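Local coordinates for pectate lyase (Pectobacterium carotovorum, PDB 4U49), which probably cleaves polygalacturonate and methyl-esterified pectins by calcium-dependent beta-elimination, acting within the chain and leaving unsaturated oligosaccharide ends, at residues L28-D32 and G212-N216; G285-N289 and F331-C337; A119-C124 and V135-I140; A43-R48 and T92-N96; D298-Y304 and N343-L347. All coordinates share one frame. Residue numbers count along the deposited sequence, not the author numbering.

Contact 1: residues L28-D32 and G212-N216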
# COMPACT_ATOMS: atom_id res chain seq x y z
N LEU A 28 7.21 12.32 2.86
CA LEU A 28 6.11 12.88 2.08
C LEU A 28 6.28 12.71 0.58
O LEU A 28 7.38 12.48 0.07
CB LEU A 28 5.92 14.36 2.42
CG LEU A 28 7.08 15.35 2.36
CD1 LEU A 28 7.36 15.80 0.92
CD2 LEU A 28 6.78 16.56 3.24
N LEU A 29 5.16 12.84 -0.12
CA LEU A 29 5.14 12.85 -1.57
C LEU A 29 4.24 13.98 -2.04
O LEU A 29 3.03 13.94 -1.83
CB LEU A 29 4.66 11.51 -2.13
CG LEU A 29 4.58 11.40 -3.65
CD1 LEU A 29 5.96 11.48 -4.27
CD2 LEU A 29 3.87 10.12 -4.08
N LYS A 30 4.83 15.00 -2.64
CA LYS A 30 4.05 16.08 -3.24
C LYS A 30 3.83 15.75 -4.71
O LYS A 30 4.75 15.83 -5.52
CB LYS A 30 4.75 17.43 -3.07
CG LYS A 30 3.91 18.63 -3.51
CD LYS A 30 4.57 19.94 -3.11
CE LYS A 30 3.83 21.12 -3.72
NZ LYS A 30 4.38 22.42 -3.25
N LYS A 31 2.61 15.35 -5.04
CA LYS A 31 2.31 14.74 -6.33
C LYS A 31 0.80 14.72 -6.57
O LYS A 31 0.02 14.68 -5.62
CB LYS A 31 2.86 13.31 -6.37
CG LYS A 31 2.78 12.62 -7.72
CD LYS A 31 3.88 13.09 -8.65
CE LYS A 31 4.57 11.91 -9.31
NZ LYS A 31 5.19 11.00 -8.30
N ASP A 32 0.41 14.77 -7.84
CA ASP A 32 -1.00 14.69 -8.24
C ASP A 32 -1.86 15.75 -7.55
O ASP A 32 -2.98 15.46 -7.11
CB ASP A 32 -1.55 13.29 -7.94
CG ASP A 32 -0.75 12.19 -8.62
OD1 ASP A 32 -0.38 11.21 -7.94
OD2 ASP A 32 -0.49 12.31 -9.84
N GLY A 212 2.13 3.94 3.85
CA GLY A 212 2.78 3.97 2.56
C GLY A 212 1.93 4.66 1.52
O GLY A 212 0.72 4.84 1.71
N VAL A 213 2.56 5.08 0.43
CA VAL A 213 1.88 5.77 -0.66
C VAL A 213 2.40 5.23 -1.99
O VAL A 213 3.60 5.15 -2.20
CB VAL A 213 2.09 7.30 -0.61
CG1 VAL A 213 1.36 7.98 -1.76
CG2 VAL A 213 1.64 7.88 0.73
N ALA A 214 1.49 4.86 -2.89
CA ALA A 214 1.90 4.32 -4.18
C ALA A 214 1.27 5.09 -5.34
O ALA A 214 0.06 5.11 -5.51
CB ALA A 214 1.53 2.85 -4.28
N HIS A 215 2.13 5.73 -6.14
CA HIS A 215 1.68 6.48 -7.30
C HIS A 215 1.77 5.64 -8.56
O HIS A 215 2.71 4.86 -8.73
CB HIS A 215 2.50 7.76 -7.46
CG HIS A 215 2.24 8.48 -8.75
ND1 HIS A 215 1.22 9.38 -8.91
CD2 HIS A 215 2.88 8.41 -9.94
CE1 HIS A 215 1.24 9.85 -10.15
NE2 HIS A 215 2.23 9.27 -10.79
N ASN A 216 0.79 5.80 -9.45
CA ASN A 216 0.81 5.13 -10.74
C ASN A 216 0.26 6.02 -11.84
O ASN A 216 -0.57 6.90 -11.59
CB ASN A 216 -0.00 3.83 -10.67
CG ASN A 216 0.13 3.00 -11.94
OD1 ASN A 216 1.16 2.37 -12.18
ND2 ASN A 216 -0.93 2.98 -12.76

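Contact 2: residues G285-N289 and F331-C337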
# COMPACT_ATOMS: atom_id res chain seq x y z
N GLY A 285 -10.44 -8.86 -6.72
CA GLY A 285 -11.09 -9.94 -7.44
C GLY A 285 -10.75 -11.27 -6.82
O GLY A 285 -9.57 -11.59 -6.63
N VAL A 286 -11.77 -12.06 -6.50
CA VAL A 286 -11.57 -13.34 -5.82
C VAL A 286 -12.17 -14.50 -6.60
O VAL A 286 -13.20 -14.36 -7.25
CB VAL A 286 -12.19 -13.31 -4.40
CG1 VAL A 286 -11.42 -12.35 -3.50
CG2 VAL A 286 -13.66 -12.93 -4.46
N ASN A 287 -11.52 -15.66 -6.53
CA ASN A 287 -12.06 -16.88 -7.10
C ASN A 287 -13.02 -17.56 -6.13
O ASN A 287 -12.59 -18.10 -5.11
CB ASN A 287 -10.95 -17.85 -7.49
CG ASN A 287 -10.10 -17.32 -8.62
OD1 ASN A 287 -10.62 -16.78 -9.60
ND2 ASN A 287 -8.78 -17.48 -8.51
N ARG A 288 -14.30 -17.53 -6.46
CA ARG A 288 -15.35 -18.08 -5.59
C ARG A 288 -15.13 -19.55 -5.26
O ARG A 288 -15.31 -19.97 -4.11
CB ARG A 288 -16.72 -17.90 -6.25
CG ARG A 288 -17.87 -18.52 -5.47
CD ARG A 288 -19.15 -18.55 -6.30
NE ARG A 288 -19.67 -17.21 -6.56
CZ ARG A 288 -20.67 -16.95 -7.40
NH1 ARG A 288 -21.24 -17.93 -8.08
NH2 ARG A 288 -21.08 -15.70 -7.57
N ASN A 289 -14.72 -20.32 -6.26
CA ASN A 289 -14.60 -21.77 -6.10
C ASN A 289 -13.33 -22.21 -5.37
O ASN A 289 -13.27 -23.32 -4.85
CB ASN A 289 -14.67 -22.46 -7.47
CG ASN A 289 -13.64 -21.92 -8.45
OD1 ASN A 289 -13.43 -20.71 -8.56
ND2 ASN A 289 -12.99 -22.82 -9.18
N PHE A 331 -20.00 -8.26 -5.47
CA PHE A 331 -20.78 -8.85 -4.38
C PHE A 331 -20.44 -8.25 -3.03
O PHE A 331 -19.32 -7.76 -2.81
CB PHE A 331 -20.57 -10.36 -4.34
CG PHE A 331 -21.15 -11.08 -5.51
CD1 PHE A 331 -22.44 -11.56 -5.47
CD2 PHE A 331 -20.40 -11.27 -6.66
CE1 PHE A 331 -22.98 -12.23 -6.56
CE2 PHE A 331 -20.93 -11.92 -7.75
CZ PHE A 331 -22.23 -12.41 -7.70
N TRP A 332 -21.42 -8.29 -2.13
CA TRP A 332 -21.28 -7.80 -0.77
C TRP A 332 -21.77 -8.85 0.22
O TRP A 332 -22.73 -9.57 -0.06
CB TRP A 332 -22.08 -6.51 -0.57
CG TRP A 332 -21.81 -5.46 -1.60
CD1 TRP A 332 -22.41 -5.34 -2.82
CD2 TRP A 332 -20.89 -4.37 -1.49
NE1 TRP A 332 -21.90 -4.25 -3.49
CE2 TRP A 332 -20.97 -3.63 -2.69
CE3 TRP A 332 -20.00 -3.95 -0.50
CZ2 TRP A 332 -20.20 -2.50 -2.93
CZ3 TRP A 332 -19.23 -2.82 -0.74
CH2 TRP A 332 -19.34 -2.11 -1.94
N ASP A 333 -21.10 -8.94 1.37
CA ASP A 333 -21.52 -9.82 2.46
C ASP A 333 -21.69 -11.28 2.04
O ASP A 333 -22.67 -11.93 2.42
CB ASP A 333 -22.82 -9.30 3.08
CG ASP A 333 -22.68 -7.90 3.63
OD1 ASP A 333 -21.74 -7.66 4.42
OD2 ASP A 333 -23.49 -7.03 3.26
N THR A 334 -20.76 -11.78 1.25
CA THR A 334 -20.76 -13.19 0.86
C THR A 334 -19.57 -13.90 1.50
O THR A 334 -18.73 -13.26 2.13
CB THR A 334 -20.69 -13.36 -0.66
OG1 THR A 334 -19.46 -12.80 -1.15
CG2 THR A 334 -21.86 -12.67 -1.34
N LYS A 335 -19.49 -15.21 1.32
CA LYS A 335 -18.41 -15.99 1.92
C LYS A 335 -17.05 -15.59 1.36
O LYS A 335 -16.04 -15.67 2.05
CB LYS A 335 -18.65 -17.49 1.72
CG LYS A 335 -18.67 -17.96 0.28
CD LYS A 335 -18.94 -19.46 0.19
CE LYS A 335 -18.97 -19.94 -1.26
NZ LYS A 335 -17.64 -19.83 -1.93
N ASN A 336 -17.03 -15.12 0.11
CA ASN A 336 -15.78 -14.71 -0.52
C ASN A 336 -15.56 -13.20 -0.47
O ASN A 336 -14.42 -12.72 -0.48
CB ASN A 336 -15.74 -15.19 -1.97
CG ASN A 336 -15.83 -16.70 -2.09
OD1 ASN A 336 -16.90 -17.25 -2.36
ND2 ASN A 336 -14.71 -17.38 -1.89
N CYS A 337 -16.65 -12.44 -0.44
CA CYS A 337 -16.54 -10.99 -0.34
C CYS A 337 -17.04 -10.52 1.02
O CYS A 337 -18.20 -10.12 1.16
CB CYS A 337 -17.32 -10.31 -1.47
SG CYS A 337 -16.56 -10.54 -3.12

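Contact 3: residues A119-C124 and V135-I140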
# COMPACT_ATOMS: atom_id res chain seq x y z
N ALA A 119 22.20 6.99 8.71
CA ALA A 119 20.95 6.70 9.40
C ALA A 119 20.31 5.42 8.84
O ALA A 119 19.65 4.68 9.56
CB ALA A 119 20.00 7.86 9.27
N ALA A 120 20.54 5.15 7.56
CA ALA A 120 19.95 3.98 6.91
C ALA A 120 20.74 2.74 7.26
O ALA A 120 21.96 2.80 7.36
CB ALA A 120 19.88 4.18 5.39
N SER A 121 20.04 1.62 7.45
CA SER A 121 20.69 0.33 7.66
C SER A 121 21.56 -0.03 6.46
O SER A 121 21.19 0.24 5.33
CB SER A 121 19.65 -0.77 7.90
OG SER A 121 20.22 -2.07 7.76
N PRO A 122 22.73 -0.64 6.72
CA PRO A 122 23.65 -1.03 5.65
C PRO A 122 23.03 -2.03 4.67
O PRO A 122 23.49 -2.14 3.53
CB PRO A 122 24.83 -1.65 6.40
CG PRO A 122 24.31 -1.99 7.76
CD PRO A 122 23.28 -0.94 8.05
N GLU A 123 22.00 -2.75 5.11
CA GLU A 123 21.37 -3.75 4.26
C GLU A 123 20.36 -3.11 3.30
O GLU A 123 19.86 -3.78 2.39
CB GLU A 123 20.69 -4.82 5.11
CG GLU A 123 21.68 -5.69 5.88
CD GLU A 123 21.03 -6.92 6.50
OE1 GLU A 123 20.28 -7.63 5.79
OE2 GLU A 123 21.26 -7.17 7.71
N CYS A 124 20.06 -1.83 3.50
CA CYS A 124 19.18 -1.10 2.60
C CYS A 124 19.86 -0.79 1.27
O CYS A 124 20.33 0.32 1.05
CB CYS A 124 18.70 0.21 3.23
SG CYS A 124 17.27 0.04 4.30
N VAL A 135 14.59 -4.00 8.97
CA VAL A 135 15.57 -3.06 8.44
C VAL A 135 14.95 -1.69 8.18
O VAL A 135 13.92 -1.57 7.53
CB VAL A 135 16.19 -3.62 7.14
CG1 VAL A 135 16.95 -2.56 6.41
CG2 VAL A 135 17.10 -4.80 7.47
N ASP A 136 15.59 -0.65 8.72
CA ASP A 136 15.12 0.73 8.61
C ASP A 136 15.95 1.47 7.56
O ASP A 136 17.14 1.73 7.77
CB ASP A 136 15.21 1.43 9.97
CG ASP A 136 14.49 2.77 10.00
OD1 ASP A 136 14.24 3.37 8.94
OD2 ASP A 136 14.17 3.24 11.12
N CYS A 137 15.33 1.82 6.44
CA CYS A 137 16.06 2.46 5.35
C CYS A 137 16.18 3.97 5.53
O CYS A 137 16.76 4.66 4.68
CB CYS A 137 15.38 2.15 4.02
SG CYS A 137 15.39 0.39 3.62
N GLY A 138 15.63 4.49 6.62
CA GLY A 138 15.82 5.88 6.99
C GLY A 138 15.37 6.90 5.96
O GLY A 138 15.85 8.04 5.96
N GLY A 139 14.47 6.50 5.08
CA GLY A 139 13.90 7.41 4.10
C GLY A 139 14.69 7.58 2.82
O GLY A 139 14.38 8.46 2.02
N ILE A 140 15.72 6.76 2.61
CA ILE A 140 16.51 6.88 1.39
C ILE A 140 15.71 6.38 0.20
O ILE A 140 14.65 5.77 0.35
CB ILE A 140 17.83 6.09 1.46
CG1 ILE A 140 17.56 4.58 1.50
CG2 ILE A 140 18.68 6.54 2.64
CD1 ILE A 140 18.79 3.73 1.23

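Contact 4: residues A43-R48 and T92-N96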
# COMPACT_ATOMS: atom_id res chain seq x y z
N ALA A 43 6.39 3.80 18.72
CA ALA A 43 5.75 4.18 19.97
C ALA A 43 4.59 3.24 20.23
O ALA A 43 3.72 3.06 19.37
CB ALA A 43 5.27 5.63 19.92
N GLY A 44 4.58 2.61 21.40
CA GLY A 44 3.55 1.65 21.72
C GLY A 44 2.33 2.33 22.32
O GLY A 44 2.44 3.43 22.86
N ASN A 45 1.18 1.67 22.20
CA ASN A 45 -0.01 2.05 22.95
C ASN A 45 -0.53 3.44 22.57
O ASN A 45 -0.87 4.24 23.43
CB ASN A 45 0.31 1.99 24.45
CG ASN A 45 -0.93 1.90 25.31
OD1 ASN A 45 -1.98 1.43 24.88
ND2 ASN A 45 -0.82 2.37 26.55
N VAL A 46 -0.58 3.73 21.27
CA VAL A 46 -0.98 5.06 20.83
C VAL A 46 -2.51 5.21 20.83
O VAL A 46 -3.24 4.25 20.55
CB VAL A 46 -0.40 5.40 19.43
CG1 VAL A 46 1.00 4.82 19.28
CG2 VAL A 46 -1.29 4.88 18.33
N VAL A 47 -2.98 6.40 21.16
CA VAL A 47 -4.42 6.65 21.23
C VAL A 47 -4.86 7.77 20.30
O VAL A 47 -6.04 7.87 19.95
CB VAL A 47 -4.86 6.98 22.67
CG1 VAL A 47 -4.58 5.80 23.59
CG2 VAL A 47 -4.17 8.24 23.18
N ARG A 48 -3.92 8.63 19.90
CA ARG A 48 -4.23 9.74 19.01
C ARG A 48 -2.99 10.19 18.24
O ARG A 48 -1.86 10.00 18.70
CB ARG A 48 -4.81 10.91 19.79
CG ARG A 48 -5.55 11.93 18.94
CD ARG A 48 -6.05 13.11 19.76
NE ARG A 48 -5.03 14.14 19.93
CZ ARG A 48 -4.55 14.53 21.11
NH1 ARG A 48 -5.00 13.97 22.23
NH2 ARG A 48 -3.63 15.49 21.16
N THR A 92 2.45 11.70 17.90
CA THR A 92 1.66 10.58 18.39
C THR A 92 1.45 10.72 19.89
O THR A 92 2.36 11.08 20.63
CB THR A 92 2.31 9.22 18.10
OG1 THR A 92 3.53 9.11 18.83
CG2 THR A 92 2.59 9.08 16.61
N VAL A 93 0.23 10.45 20.34
CA VAL A 93 -0.10 10.50 21.75
C VAL A 93 -0.36 9.08 22.26
O VAL A 93 -1.20 8.36 21.70
CB VAL A 93 -1.31 11.40 22.02
CG1 VAL A 93 -1.57 11.52 23.52
CG2 VAL A 93 -1.10 12.77 21.41
N SER A 94 0.36 8.68 23.30
CA SER A 94 0.25 7.33 23.84
C SER A 94 -0.60 7.32 25.10
O SER A 94 -0.96 8.37 25.63
CB SER A 94 1.63 6.75 24.13
OG SER A 94 2.36 6.54 22.93
N GLY A 95 -0.91 6.12 25.59
CA GLY A 95 -1.75 5.96 26.76
C GLY A 95 -1.14 6.50 28.04
O GLY A 95 -1.86 6.85 28.97
N ASN A 96 0.18 6.57 28.09
CA ASN A 96 0.87 7.15 29.23
C ASN A 96 0.96 8.67 29.12
O ASN A 96 1.71 9.31 29.85
CB ASN A 96 2.27 6.55 29.38
CG ASN A 96 3.13 6.75 28.15
OD1 ASN A 96 2.70 7.36 27.17
ND2 ASN A 96 4.36 6.25 28.20

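Contact 5: residues D298-Y304 and N343-L347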
# COMPACT_ATOMS: atom_id res chain seq x y z
N ASP A 298 -12.25 -0.66 6.02
CA ASP A 298 -12.25 0.80 6.00
C ASP A 298 -11.60 1.32 4.72
O ASP A 298 -10.45 1.72 4.71
CB ASP A 298 -11.53 1.34 7.24
CG ASP A 298 -11.42 2.86 7.26
OD1 ASP A 298 -12.17 3.54 6.54
OD2 ASP A 298 -10.56 3.37 8.02
N LEU A 299 -12.37 1.30 3.64
CA LEU A 299 -11.87 1.72 2.34
C LEU A 299 -12.43 3.08 1.94
O LEU A 299 -13.64 3.27 1.92
CB LEU A 299 -12.21 0.67 1.28
CG LEU A 299 -11.71 0.90 -0.14
CD1 LEU A 299 -10.19 1.01 -0.17
CD2 LEU A 299 -12.19 -0.21 -1.06
N ARG A 300 -11.54 4.02 1.64
CA ARG A 300 -11.94 5.35 1.20
C ARG A 300 -11.54 5.56 -0.25
O ARG A 300 -10.38 5.37 -0.62
CB ARG A 300 -11.31 6.43 2.08
CG ARG A 300 -11.33 6.15 3.57
CD ARG A 300 -10.26 6.98 4.28
NE ARG A 300 -10.18 6.73 5.72
CZ ARG A 300 -9.57 5.69 6.27
NH1 ARG A 300 -9.00 4.77 5.50
NH2 ARG A 300 -9.53 5.55 7.59
N ILE A 301 -12.49 5.95 -1.09
CA ILE A 301 -12.22 6.12 -2.51
C ILE A 301 -12.72 7.47 -3.00
O ILE A 301 -13.85 7.87 -2.70
CB ILE A 301 -12.87 5.00 -3.35
CG1 ILE A 301 -12.37 3.63 -2.90
CG2 ILE A 301 -12.58 5.20 -4.83
CD1 ILE A 301 -13.00 2.47 -3.64
N LYS A 302 -11.88 8.18 -3.76
CA LYS A 302 -12.24 9.49 -4.29
C LYS A 302 -13.44 9.39 -5.24
O LYS A 302 -13.41 8.65 -6.22
CB LYS A 302 -11.05 10.12 -5.02
CG LYS A 302 -11.37 11.46 -5.67
CD LYS A 302 -10.17 12.01 -6.41
CE LYS A 302 -10.49 13.36 -7.04
NZ LYS A 302 -9.37 13.87 -7.89
N GLY A 303 -14.49 10.15 -4.92
CA GLY A 303 -15.69 10.17 -5.73
C GLY A 303 -16.37 8.82 -5.86
O GLY A 303 -16.88 8.48 -6.93
N TYR A 304 -16.37 8.05 -4.78
CA TYR A 304 -16.89 6.69 -4.83
C TYR A 304 -18.39 6.63 -5.08
O TYR A 304 -19.18 7.34 -4.44
CB TYR A 304 -16.58 5.94 -3.54
CG TYR A 304 -17.26 4.58 -3.50
CD1 TYR A 304 -16.81 3.55 -4.31
CD2 TYR A 304 -18.34 4.35 -2.66
CE1 TYR A 304 -17.43 2.31 -4.29
CE2 TYR A 304 -18.97 3.11 -2.64
CZ TYR A 304 -18.50 2.10 -3.45
OH TYR A 304 -19.11 0.86 -3.43
N ASN A 343 -18.60 -0.38 4.62
CA ASN A 343 -17.14 -0.44 4.71
C ASN A 343 -16.45 0.42 3.66
O ASN A 343 -15.23 0.62 3.71
CB ASN A 343 -16.66 -1.89 4.59
CG ASN A 343 -17.09 -2.75 5.76
OD1 ASN A 343 -17.81 -3.73 5.58
ND2 ASN A 343 -16.65 -2.39 6.96
N VAL A 344 -17.22 0.91 2.69
CA VAL A 344 -16.66 1.72 1.61
C VAL A 344 -17.32 3.09 1.58
O VAL A 344 -18.54 3.19 1.51
CB VAL A 344 -16.83 1.03 0.24
CG1 VAL A 344 -16.04 1.77 -0.82
CG2 VAL A 344 -16.38 -0.42 0.32
N LYS A 345 -16.51 4.14 1.63
CA LYS A 345 -17.03 5.50 1.72
C LYS A 345 -16.33 6.43 0.74
O LYS A 345 -15.14 6.26 0.45
CB LYS A 345 -16.89 6.02 3.15
CG LYS A 345 -17.67 5.21 4.17
CD LYS A 345 -17.69 5.87 5.53
CE LYS A 345 -18.51 5.04 6.52
NZ LYS A 345 -19.89 4.79 6.02
N PRO A 346 -17.06 7.43 0.22
CA PRO A 346 -16.54 8.35 -0.80
C PRO A 346 -15.47 9.29 -0.26
O PRO A 346 -15.12 9.25 0.92
CB PRO A 346 -17.78 9.14 -1.23
CG PRO A 346 -18.95 8.33 -0.77
CD PRO A 346 -18.49 7.66 0.48
N LEU A 347 -14.96 10.14 -1.15
CA LEU A 347 -13.91 11.09 -0.81
C LEU A 347 -13.84 12.17 -1.88
O LEU A 347 -13.27 13.24 -1.69
CB LEU A 347 -12.57 10.37 -0.66
CG LEU A 347 -11.38 11.18 -0.13
CD1 LEU A 347 -11.73 11.79 1.22
CD2 LEU A 347 -10.15 10.30 -0.02
OXT LEU A 347 -14.38 12.00 -2.97

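Contact 1: residues L28-D32 and G212-N216
Where two strands lie too far apart for backbone pairing, the rotamers decide what can touch. Strands 28-31 and 213-216 run 9.1 Å apart at an angle of 26°, and L29, K31 and D32 reach out against V213 and H215. The t rotamer of L29 carries CD2 to 4.0 Å from CG1 of V213. K31 bends at chi2 (p), which lays its aliphatic chain over one face of the imidazole: CE stands 3.9 Å from the centroid of the H215 ring, a CH-pi contact. This is the seam between the small N-terminal all-beta domain, of which 24-31 is an edge strand, and the parallel beta-helix expected of polysaccharide lyase family 3. Past the strand, D32 turns into a left-handed backbone conformation and directs its carboxylate at the ring edge, where H215 ND1 donates to D32 OD1 at 2.6 Å. T247 is a second partner of D32 OD1. The H215 side chain lies about 4 Å from that of D194, which with N216 belongs to the calcium site, empty in this chain.

Contact 2: residues G285-N289 and F331-C337
Most striking here is a strand end held against an irregular loop by side-chain packing, with R288, t at chi1 and chi2, turning at chi3 (m) to bring its guanidinium to F331. The backbones come no nearer than 6.1 Å between CA atoms, at R288 and N336. V286 supplies the apolar floor: its CG2 lies 4.0 Å from CB of N336 and equally 4.0 Å from SG of C337. R288 CG rests 3.5 Å from OD1 of N336, while R288 NH2 reaches within 3.5 Å of CZ of F331; the guanidinium also forms a salt bridge with E314 and a cation-pi contact with Y328. Within the loop, T334 OG1 accepts from C337 N at 2.9 Å in an ST motif, and K335 NZ bonds N336 OD1 at 2.7 Å. C337, where strand 337-338 begins, is tied by a disulfide to C312 of strand 312-315. That strand lies between 282-287 and 327-330; strands 252-255, 282-287 and 312-315 run parallel, consistent with a face of the beta-helix.

Contact 3: residues A119-C124 and V135-I140
Small side chains let two bends of the backbone fit closely together, and a disulfide fixes the fit. C124, closing the type I turn S121-C124, pushes its sulfur into the hollow beside V135 and D136: SG is 3.4 Å from CG1 of V135 and 2.0 Å from SG of C137, with chi3 of -89°. V135 also fits against S121, whose CB lies 3.6 Å from V135 CG1. I140, the last residue of the type I' turn C137-I140, meets A120, at 3.8 Å between I140 CG2 and A120 CB, and C124, at 4.0 Å between I140 CD1 and C124 CB. A120 is small enough to sit over the turn, its CB 3.2 Å from O of C137. G138 and G139 suit the positive phi angles of that turn, and a CB on G138 would crowd A119 and A120. S121 N donates to D136 O at 2.9 Å. The disulfide thus ties the incoming loop to the turn after strand 134-136, at the start of the beta-helix. Strand 134-136 pairs in parallel with 163-165, while V135 and E123 pack on I130 of strand 128-131.

Contact 4: residues A43-R48 and T92-N96
A classic beta bulge shows how one carbonyl can serve two donors. V47 and R48 both face V93. V47 N donates to V93 O at 2.7 Å; R48 N donates to the same V93 O, less tightly, at 3.3 Å. In return V93 N gives its hydrogen to R48 O at 2.7 Å, so R48 and V93 form a hydrogen-bonded antiparallel pair, whereas V46 and S94, with CA atoms 4.0 Å apart, are a non-hydrogen-bonded pair whose side chains diverge. The extra residue shifts the register by one. Beyond the strand ends the bonding continues: G95 N donates to N45 O at 2.9 Å, and the hydroxyl of S94 lies with its OG 3.1 Å from G44 O. N45 takes up positive phi here, and G95 leaves room for it, since a CB would clash with N45 ND2. Weaker CA-H...O contacts supplement these, as from V46 CA to V93 O at 3.4 Å. The guanidinium of R48 lies with one face over V93, R48 NH2 being 3.7 Å from V93 CG2, and makes a salt bridge with D50. Strands 46-54 and 87-94 are the central pair of the four-stranded antiparallel sheet of the N-terminal domain. Because V93 O takes both V47 N and R48 N, and V93 N is bound by R48 O, the extra residue is absorbed without breaking the pairing.

Contact 5: residues D298-Y304 and N343-L347
D298 opens the segment with its CA 3.8 Å from O of N343 and its carboxylate turned back to R300, D298 OD2 lying 2.4 Å from R300 NH2 in a salt bridge. L299 begins the pairing: its N donates to N343 O at 2.9 Å, its O accepts from K345 N at 3.0 Å, and its side chain shares a sheet face with V344, L299 CD2 being 4.3 Å from V344 CG1. R300, paired with K345, lies on the other face, and its CA approaches K345 O at 3.4 Å. I301 N completes the ladder by donating to K345 O at 3.1 Å, while I301 CD1 packs 4.2 Å from V344 CG1. K302 and G303 then carry the chain through a type II turn from I301 to Y304, in which glycine suits the positive phi of G303. G303 N donates to OXT of L347 at 2.7 Å, so the turn receives the C-terminal carboxylate. At Y304 the t rotamer brings the ring over V344, whose CG1 lies 3.6 Å from the ring centroid in a CH-pi contact; Y304 CB meets P346 CB at 4.1 Å. Strand 294-301 also bonds to strand 274-277. Here, then, the last residues of the chain add a short parallel strand to a beta-helix sheet, the in-register parallel stacking characteristic of this fold.

Overall arrangement
The five contacts trace a two-domain enzyme from end to end. Contact 4 ties strands within the N-terminal antiparallel domain; contact 1, whose centre is about 26 Å from that of contact 4, joins that domain to the beta-helix near the calcium-site residues. Contacts 1, 3 and 5 all reach the long parallel sheet, contact 3 at its beginning and contact 5 at its end, their centres about 33 Å apart on opposite sides of the chain's centre. Contacts 4 and 3 fall, in that order, between the segments of contact 1. Contacts 2 and 5 alternate along the chain and touch, W332 CH2 lying 3.3 Å from Y304 OH, so the C-terminal tail packs against the loop of contact 2.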